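Local structure of Glyoxalase/bleomycin resistance protein/dioxygenase (Catenulispora acidiphila, 4G6X) at residues V52-P57 with D61-V66; Q37-S42 with D139-N144; D107-E112 with P132-I137. The protein belongs to the vicinal oxygen chelate (glyoxalase/bleomycin resistance/dioxygenase) superfamily and may act as a dioxygenase. All blocks are in the same frame, centred on the assembly; numbering follows the deposited sequence.

Interaction 1: residues V52-P57 with D61-V66; sequences VKADVP and DRWLTV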
# COMPACT_ATOMS: atom_id res chain seq x y z
N VAL A 52 -13.52 10.99 -2.35
CA VAL A 52 -12.29 11.79 -2.60
C VAL A 52 -11.87 12.54 -1.33
O VAL A 52 -12.72 13.12 -0.63
CB VAL A 52 -12.50 12.78 -3.77
CG1 VAL A 52 -11.31 13.75 -3.87
CG2 VAL A 52 -12.68 12.00 -5.06
N LYS A 53 -10.60 12.43 -0.95
CA LYS A 53 -10.05 13.09 0.20
C LYS A 53 -9.23 14.30 -0.23
O LYS A 53 -9.47 15.41 0.19
CB LYS A 53 -9.21 12.13 1.02
CG LYS A 53 -8.55 12.73 2.20
CD LYS A 53 -9.63 13.13 3.21
CE LYS A 53 -9.00 13.30 4.57
NZ LYS A 53 -10.04 13.60 5.59
N ALA A 54 -8.28 14.09 -1.11
CA ALA A 54 -7.49 15.17 -1.64
C ALA A 54 -7.41 15.03 -3.19
O ALA A 54 -7.21 13.92 -3.74
CB ALA A 54 -6.12 15.19 -1.02
N ASP A 55 -7.52 16.18 -3.84
CA ASP A 55 -7.31 16.29 -5.28
C ASP A 55 -6.60 17.58 -5.57
O ASP A 55 -7.21 18.64 -5.55
CB ASP A 55 -8.64 16.27 -5.97
CG ASP A 55 -8.55 16.20 -7.53
OD1 ASP A 55 -7.44 16.18 -8.11
OD2 ASP A 55 -9.63 16.20 -8.13
N VAL A 56 -5.28 17.52 -5.83
CA VAL A 56 -4.46 18.71 -5.92
C VAL A 56 -3.60 18.58 -7.16
O VAL A 56 -3.04 17.53 -7.39
CB VAL A 56 -3.50 18.75 -4.70
CG1 VAL A 56 -2.78 20.09 -4.66
CG2 VAL A 56 -4.23 18.45 -3.41
N PRO A 57 -3.48 19.64 -7.96
CA PRO A 57 -2.64 19.46 -9.16
C PRO A 57 -1.17 19.44 -8.80
O PRO A 57 -0.74 20.14 -7.90
CB PRO A 57 -2.97 20.67 -10.04
CG PRO A 57 -4.14 21.30 -9.41
CD PRO A 57 -4.17 20.94 -7.96
N ASP A 61 -0.22 15.99 -13.65
CA ASP A 61 -1.07 14.99 -12.98
C ASP A 61 -1.58 15.58 -11.66
O ASP A 61 -1.40 16.78 -11.36
CB ASP A 61 -0.32 13.67 -12.73
CG ASP A 61 0.33 13.11 -14.02
OD1 ASP A 61 -0.41 12.77 -14.96
OD2 ASP A 61 1.55 13.01 -14.05
N ARG A 62 -2.28 14.72 -10.94
CA ARG A 62 -2.84 15.08 -9.69
C ARG A 62 -2.32 14.23 -8.59
O ARG A 62 -2.13 13.02 -8.75
CB ARG A 62 -4.36 14.81 -9.73
CG ARG A 62 -5.05 15.59 -10.78
CD ARG A 62 -6.12 14.75 -11.42
NE ARG A 62 -7.30 14.72 -10.59
CZ ARG A 62 -8.41 14.08 -10.93
NH1 ARG A 62 -9.48 14.15 -10.14
NH2 ARG A 62 -8.47 13.34 -12.04
N TRP A 63 -2.24 14.84 -7.39
CA TRP A 63 -2.22 14.08 -6.17
C TRP A 63 -3.65 13.83 -5.83
O TRP A 63 -4.35 14.74 -5.48
CB TRP A 63 -1.56 14.90 -5.04
CG TRP A 63 -1.57 14.21 -3.70
CD1 TRP A 63 -2.50 14.33 -2.67
CD2 TRP A 63 -0.58 13.28 -3.21
NE1 TRP A 63 -2.15 13.54 -1.62
CE2 TRP A 63 -1.01 12.89 -1.87
CE3 TRP A 63 0.62 12.79 -3.70
CZ2 TRP A 63 -0.28 12.00 -1.10
CZ3 TRP A 63 1.35 11.88 -2.92
CH2 TRP A 63 0.92 11.51 -1.65
N LEU A 64 -4.07 12.59 -5.96
CA LEU A 64 -5.47 12.19 -5.79
C LEU A 64 -5.55 11.04 -4.81
O LEU A 64 -5.07 9.90 -5.10
CB LEU A 64 -5.95 11.74 -7.16
CG LEU A 64 -7.38 11.22 -7.20
CD1 LEU A 64 -8.37 12.30 -6.74
CD2 LEU A 64 -7.69 10.67 -8.61
N THR A 65 -6.18 11.28 -3.65
CA THR A 65 -6.36 10.23 -2.71
C THR A 65 -7.84 10.06 -2.43
O THR A 65 -8.60 11.01 -2.52
CB THR A 65 -5.63 10.48 -1.38
OG1 THR A 65 -6.15 11.70 -0.83
CG2 THR A 65 -4.17 10.64 -1.63
N VAL A 66 -8.19 8.83 -2.06
CA VAL A 66 -9.54 8.51 -1.58
C VAL A 66 -9.52 7.81 -0.22
O VAL A 66 -8.50 7.31 0.24
CB VAL A 66 -10.28 7.62 -2.62
CG1 VAL A 66 -10.42 8.34 -3.97
CG2 VAL A 66 -9.66 6.24 -2.78
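Thr65 O takes two backbone N-H groups of the facing strand at once. Lys53 N reaches Thr65 O at 2.9 Å on an almost straight bond, tilted from the carbonyl plane, while Ala54 N makes a weak one. Two residues set against one threonine make a classic beta bulge, and the register slips by one there. Thr65 OG1 adds to it: with chi1 at 59° the hydroxyl lies between its own backbone N and carbonyl carbon, where it takes a second weak bond from Ala54 N and touches Ala54 CB. Its stronger partner is Gln76 OE1, on the next strand.

Beyond the bulge the antiparallel pairing is regular. Thr65 N binds Ala54 O at 2.8 Å, and Val56 exchanges both its N-H and its C=O with Trp63. Ala54 CB meets the Trp63 ring at its edge, 4.1 Å from CD1, on the face that also carries Val56 and Thr65.

Asp55 and Leu64 lie on the other face, where Arg62 reaches across diagonally. Bends at chi2 and chi3 turn its guanidinium side-on to Asp55: Arg62 NE reaches Asp55 OD1 at 2.9 Å, and Arg62 NH1 reaches Asp55 OD2 at 2.9 Å. The carboxylate plane is turned 35° from that of the guanidinium, and NH1 meets OD2 from above the carboxylate. Leu64 CD2 covers one guanidinium face, 4.1 Å above its plane, and Glu41 of helix 37-46 forms a second salt bridge with NH1. This is a beta hairpin with a classic bulge, whose strand 51-58 is outermost within the chain in a βαβββ module of the vicinal oxygen chelate fold.

Interaction 2: residues Q37-S42 with D139-N144; sequences QAKAES and DDTCGN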
# COMPACT_ATOMS: atom_id res chain seq x y z
N GLN A 37 -6.02 8.69 -14.39
CA GLN A 37 -6.61 9.13 -13.08
C GLN A 37 -8.07 9.50 -13.13
O GLN A 37 -8.71 9.36 -12.09
CB GLN A 37 -5.84 10.26 -12.44
CG GLN A 37 -4.43 9.86 -12.10
CD GLN A 37 -3.64 11.01 -11.42
OE1 GLN A 37 -3.32 12.02 -12.06
NE2 GLN A 37 -3.36 10.87 -10.11
N ALA A 38 -8.56 10.07 -14.23
CA ALA A 38 -9.98 10.38 -14.33
C ALA A 38 -10.83 9.12 -14.33
O ALA A 38 -11.87 9.03 -13.67
CB ALA A 38 -10.26 11.25 -15.54
N LYS A 39 -10.42 8.11 -15.11
CA LYS A 39 -11.10 6.82 -15.04
C LYS A 39 -11.07 6.24 -13.61
O LYS A 39 -12.09 5.72 -13.09
CB LYS A 39 -10.48 5.81 -16.03
CG LYS A 39 -11.10 4.43 -15.98
CD LYS A 39 -10.69 3.49 -17.14
CE LYS A 39 -9.16 3.47 -17.26
NZ LYS A 39 -8.71 2.47 -18.28
N ALA A 40 -9.90 6.33 -12.97
CA ALA A 40 -9.75 5.76 -11.64
C ALA A 40 -10.66 6.49 -10.63
O ALA A 40 -11.29 5.81 -9.79
CB ALA A 40 -8.30 5.87 -11.20
N GLU A 41 -10.70 7.81 -10.71
CA GLU A 41 -11.59 8.56 -9.81
C GLU A 41 -13.03 8.06 -9.94
O GLU A 41 -13.71 7.78 -8.94
CB GLU A 41 -11.55 10.05 -10.08
CG GLU A 41 -12.41 10.77 -9.05
CD GLU A 41 -12.44 12.27 -9.19
OE1 GLU A 41 -11.74 12.82 -10.05
OE2 GLU A 41 -13.21 12.90 -8.43
N SER A 42 -13.47 7.98 -11.19
CA SER A 42 -14.83 7.51 -11.52
C SER A 42 -15.10 6.11 -10.99
O SER A 42 -16.18 5.82 -10.50
CB SER A 42 -15.01 7.48 -13.06
OG SER A 42 -16.23 6.83 -13.43
N ASP A 139 -11.56 -6.60 -11.41
CA ASP A 139 -10.78 -5.77 -12.35
C ASP A 139 -11.14 -4.29 -12.08
O ASP A 139 -12.34 -3.87 -12.18
CB ASP A 139 -11.13 -6.19 -13.76
CG ASP A 139 -10.45 -5.35 -14.84
OD1 ASP A 139 -9.67 -4.44 -14.57
OD2 ASP A 139 -10.77 -5.65 -16.01
N ASP A 140 -10.14 -3.47 -11.71
CA ASP A 140 -10.41 -2.06 -11.47
C ASP A 140 -10.57 -1.17 -12.69
O ASP A 140 -10.79 0.05 -12.54
CB ASP A 140 -9.42 -1.43 -10.44
CG ASP A 140 -8.10 -1.10 -11.01
OD1 ASP A 140 -7.78 -1.48 -12.15
OD2 ASP A 140 -7.30 -0.43 -10.28
N THR A 141 -10.45 -1.76 -13.91
CA THR A 141 -10.47 -1.07 -15.21
C THR A 141 -9.21 -0.28 -15.53
O THR A 141 -9.12 0.26 -16.61
CB THR A 141 -11.73 -0.20 -15.49
OG1 THR A 141 -11.73 1.03 -14.75
CG2 THR A 141 -13.03 -0.99 -15.16
N CYS A 142 -8.32 -0.17 -14.55
CA CYS A 142 -7.16 0.72 -14.59
C CYS A 142 -5.82 -0.03 -14.70
O CYS A 142 -4.77 0.58 -14.46
CB CYS A 142 -7.10 1.62 -13.34
SG CYS A 142 -8.57 2.69 -13.22
N GLY A 143 -5.86 -1.33 -15.02
CA GLY A 143 -4.69 -2.18 -15.12
C GLY A 143 -4.35 -3.03 -13.90
O GLY A 143 -3.31 -3.68 -13.87
N ASN A 144 -5.22 -3.05 -12.88
CA ASN A 144 -5.03 -3.83 -11.66
C ASN A 144 -6.16 -4.82 -11.37
O ASN A 144 -7.35 -4.60 -11.75
CB ASN A 144 -4.91 -2.94 -10.44
CG ASN A 144 -3.95 -1.81 -10.59
OD1 ASN A 144 -4.34 -0.64 -10.69
ND2 ASN A 144 -2.67 -2.13 -10.62
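Lys39 leans out from helix 37-46 across the turn at residues 139-144. Its CG leaves anti to the backbone N (chi1 178°), which carries the chain toward Thr141. Lys39 CG lies 3.7 Å from Thr141 OG1 and more loosely beside Cys142 SG. CD lies equally close to the hydroxyl and the carbonyl oxygen of Thr141. A bend at chi3 (52°) then swings Lys39 CE to 3.3 Å from Thr141 O, and Lys39 NZ closes on Thr141 O with a 2.8 Å hydrogen bond, tilted 21° from the carbonyl plane. The ammonium is also in a salt bridge with Asp35, just ahead of the helix, so the lysine ties the turn to the start of its own helix.

The receiving loop joins strands 134-139 and 145-150, whereas the helix belongs to the other βαβββ module; the contact therefore bridges the two halves characteristic of the vicinal oxygen chelate fold. Two successive Asx turns shape the loop. Asp139 OD1 accepts from Thr141 N. Asp140 OD1 accepts from Cys142 N at 2.8 Å and from Asn144 N at 3.1 Å, the two donors reaching it from opposite faces of the carboxylate. Thr141 OG1 donates to Asp140 O, which fixes the rotation of the hydroxyl that Lys39 brushes past.

Deeper in, Cys142 directs its SG at the helix backbone. Cys142 SG touches Ala40 CA at 3.6 Å and also Ala40 CB, an apolar fit against the small residue. Both Ala40 and Cys142 rest on Val34 of strand 29-34, while Cys142 pairs through its backbone with Asp35.

Interaction 3: residues D107-E112 with P132-I137; sequences DDIAAE and PVVTAI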
# COMPACT_ATOMS: atom_id res chain seq x y z
N ASP A 107 -17.17 -6.47 5.44
CA ASP A 107 -17.90 -7.29 6.41
C ASP A 107 -18.68 -8.45 5.78
O ASP A 107 -18.74 -9.52 6.40
CB ASP A 107 -18.88 -6.41 7.20
CG ASP A 107 -18.18 -5.36 8.06
OD1 ASP A 107 -17.14 -5.69 8.70
OD2 ASP A 107 -18.67 -4.19 8.07
N ASP A 108 -19.24 -8.25 4.57
CA ASP A 108 -20.07 -9.25 3.89
C ASP A 108 -19.72 -9.27 2.41
O ASP A 108 -20.25 -8.49 1.63
CB ASP A 108 -21.56 -8.89 4.08
CG ASP A 108 -22.51 -9.95 3.51
OD1 ASP A 108 -22.08 -10.84 2.72
OD2 ASP A 108 -23.72 -9.87 3.90
N ILE A 109 -18.84 -10.18 2.04
CA ILE A 109 -18.31 -10.25 0.67
C ILE A 109 -19.37 -10.70 -0.33
O ILE A 109 -19.39 -10.28 -1.47
CB ILE A 109 -17.05 -11.15 0.64
CG1 ILE A 109 -16.21 -10.91 -0.62
CG2 ILE A 109 -17.40 -12.62 0.73
CD1 ILE A 109 -14.83 -11.49 -0.48
N ALA A 110 -20.29 -11.55 0.11
CA ALA A 110 -21.38 -11.97 -0.75
C ALA A 110 -22.20 -10.78 -1.21
O ALA A 110 -22.51 -10.64 -2.40
CB ALA A 110 -22.29 -12.97 -0.01
N ALA A 111 -22.57 -9.95 -0.24
CA ALA A 111 -23.36 -8.75 -0.47
C ALA A 111 -22.62 -7.82 -1.38
O ALA A 111 -23.17 -7.26 -2.33
CB ALA A 111 -23.61 -8.06 0.86
N GLU A 112 -21.33 -7.61 -1.09
CA GLU A 112 -20.57 -6.67 -1.88
C GLU A 112 -20.31 -7.17 -3.33
O GLU A 112 -20.43 -6.39 -4.29
CB GLU A 112 -19.29 -6.30 -1.13
CG GLU A 112 -18.53 -5.12 -1.73
CD GLU A 112 -19.21 -3.76 -1.58
OE1 GLU A 112 -20.30 -3.65 -0.95
OE2 GLU A 112 -18.64 -2.77 -2.10
N PRO A 132 -9.21 -19.16 6.55
CA PRO A 132 -9.39 -18.05 7.48
C PRO A 132 -10.09 -16.84 6.86
O PRO A 132 -10.65 -16.02 7.59
CB PRO A 132 -7.96 -17.65 7.84
CG PRO A 132 -7.18 -17.97 6.61
CD PRO A 132 -7.85 -19.16 5.97
N VAL A 133 -10.04 -16.72 5.53
CA VAL A 133 -10.71 -15.61 4.83
C VAL A 133 -11.46 -16.13 3.64
O VAL A 133 -11.11 -17.17 3.09
CB VAL A 133 -9.74 -14.53 4.31
CG1 VAL A 133 -9.34 -13.59 5.44
CG2 VAL A 133 -8.54 -15.18 3.64
N VAL A 134 -12.51 -15.40 3.28
CA VAL A 134 -13.23 -15.55 2.02
C VAL A 134 -12.78 -14.39 1.15
O VAL A 134 -12.74 -13.27 1.64
CB VAL A 134 -14.74 -15.49 2.22
CG1 VAL A 134 -15.47 -15.72 0.90
CG2 VAL A 134 -15.16 -16.51 3.27
N THR A 135 -12.41 -14.67 -0.09
CA THR A 135 -11.86 -13.63 -0.98
C THR A 135 -12.60 -13.59 -2.31
O THR A 135 -13.25 -14.56 -2.72
CB THR A 135 -10.36 -13.83 -1.30
OG1 THR A 135 -10.17 -15.01 -2.11
CG2 THR A 135 -9.55 -13.92 -0.07
N ALA A 136 -12.51 -12.44 -2.98
CA ALA A 136 -12.96 -12.26 -4.37
C ALA A 136 -11.97 -11.33 -5.06
O ALA A 136 -11.31 -10.52 -4.40
CB ALA A 136 -14.37 -11.67 -4.45
N ILE A 137 -11.89 -11.41 -6.38
CA ILE A 137 -10.94 -10.58 -7.12
C ILE A 137 -11.67 -9.89 -8.27
O ILE A 137 -12.38 -10.54 -9.05
CB ILE A 137 -9.76 -11.39 -7.62
CG1 ILE A 137 -9.01 -11.97 -6.43
CG2 ILE A 137 -8.83 -10.51 -8.49
CD1 ILE A 137 -7.87 -12.86 -6.82
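Ile109, in the first turn of helix 109-118, packs against Val134 and Ala136 of strand 134-139 in a buried helix-on-sheet contact made by apolar side chains, with one methyl resting on the strand's backbone. It joins the helix to the sheet of the second βαβββ module of the vicinal oxygen chelate fold. Ile109 is the only residue of 107-112 that touches the 132-137 segment, and its two branches divide the work. CG1 leaves anti to the backbone N (chi1 -162°) and the chain runs on extended, so that CD1 reaches the strand backbone. There Ile109 CD1 lies over the peptide linking Thr135 to Ala136, 3.5 Å from Val134 O and 3.5 Å from Ala136 N, and touches Ala136 CB at 4.0 Å. The other branch, Ile109 CG2, comes to 3.7 Å from Val134 CG1, with the isoleucine and valine side chains set at a slant to each other.

Val134 and Ala136 both turn their CB atoms toward the helix, whereas Thr135 between them turns its own away and bonds through OG1 to Gln125. With only a methyl at Ala136, the tip of Ile109 lies against the backbone itself.

On the helix side, Asp108 is the N-cap: Asp108 OD1 accepts from Ala111 N at 3.1 Å on a nearly straight bond (167°), approached from well above the carboxylate plane. This cap closes the first turn, the one from which Ile109 projects. The backbone N of Ile109 is taken up by Gln150, which links the helix start to strand 145-150. Asp107, just before the cap, makes a salt bridge with Arg26 of the second subunit. Ile109 also touches Leu148 of strand 145-150 and Pro127 of strand 123-129, so it sits over the inner strand 134-139, touching residues of both its neighbours.

The chain holds two four-stranded mixed sheets of the same strand order, 1-4-3-2, the paired βαβββ modules of this superfamily. Interaction 1 lies within the first and interaction 3 within the second, with centres 28 Å apart on opposite sides of the chain's centre. Interaction 2 joins helix 37-46 of the first module to the 139-144 turn of the second, so it connects the two modules; it closes a long loop of chain inside which the other two follow in series. Interactions 1 and 2 touch directly through Arg62 with Glu41 and Gln37. Interactions 2 and 3 have centres 21 Å apart and meet only along the sequence, where strand 134-139 runs into the turn.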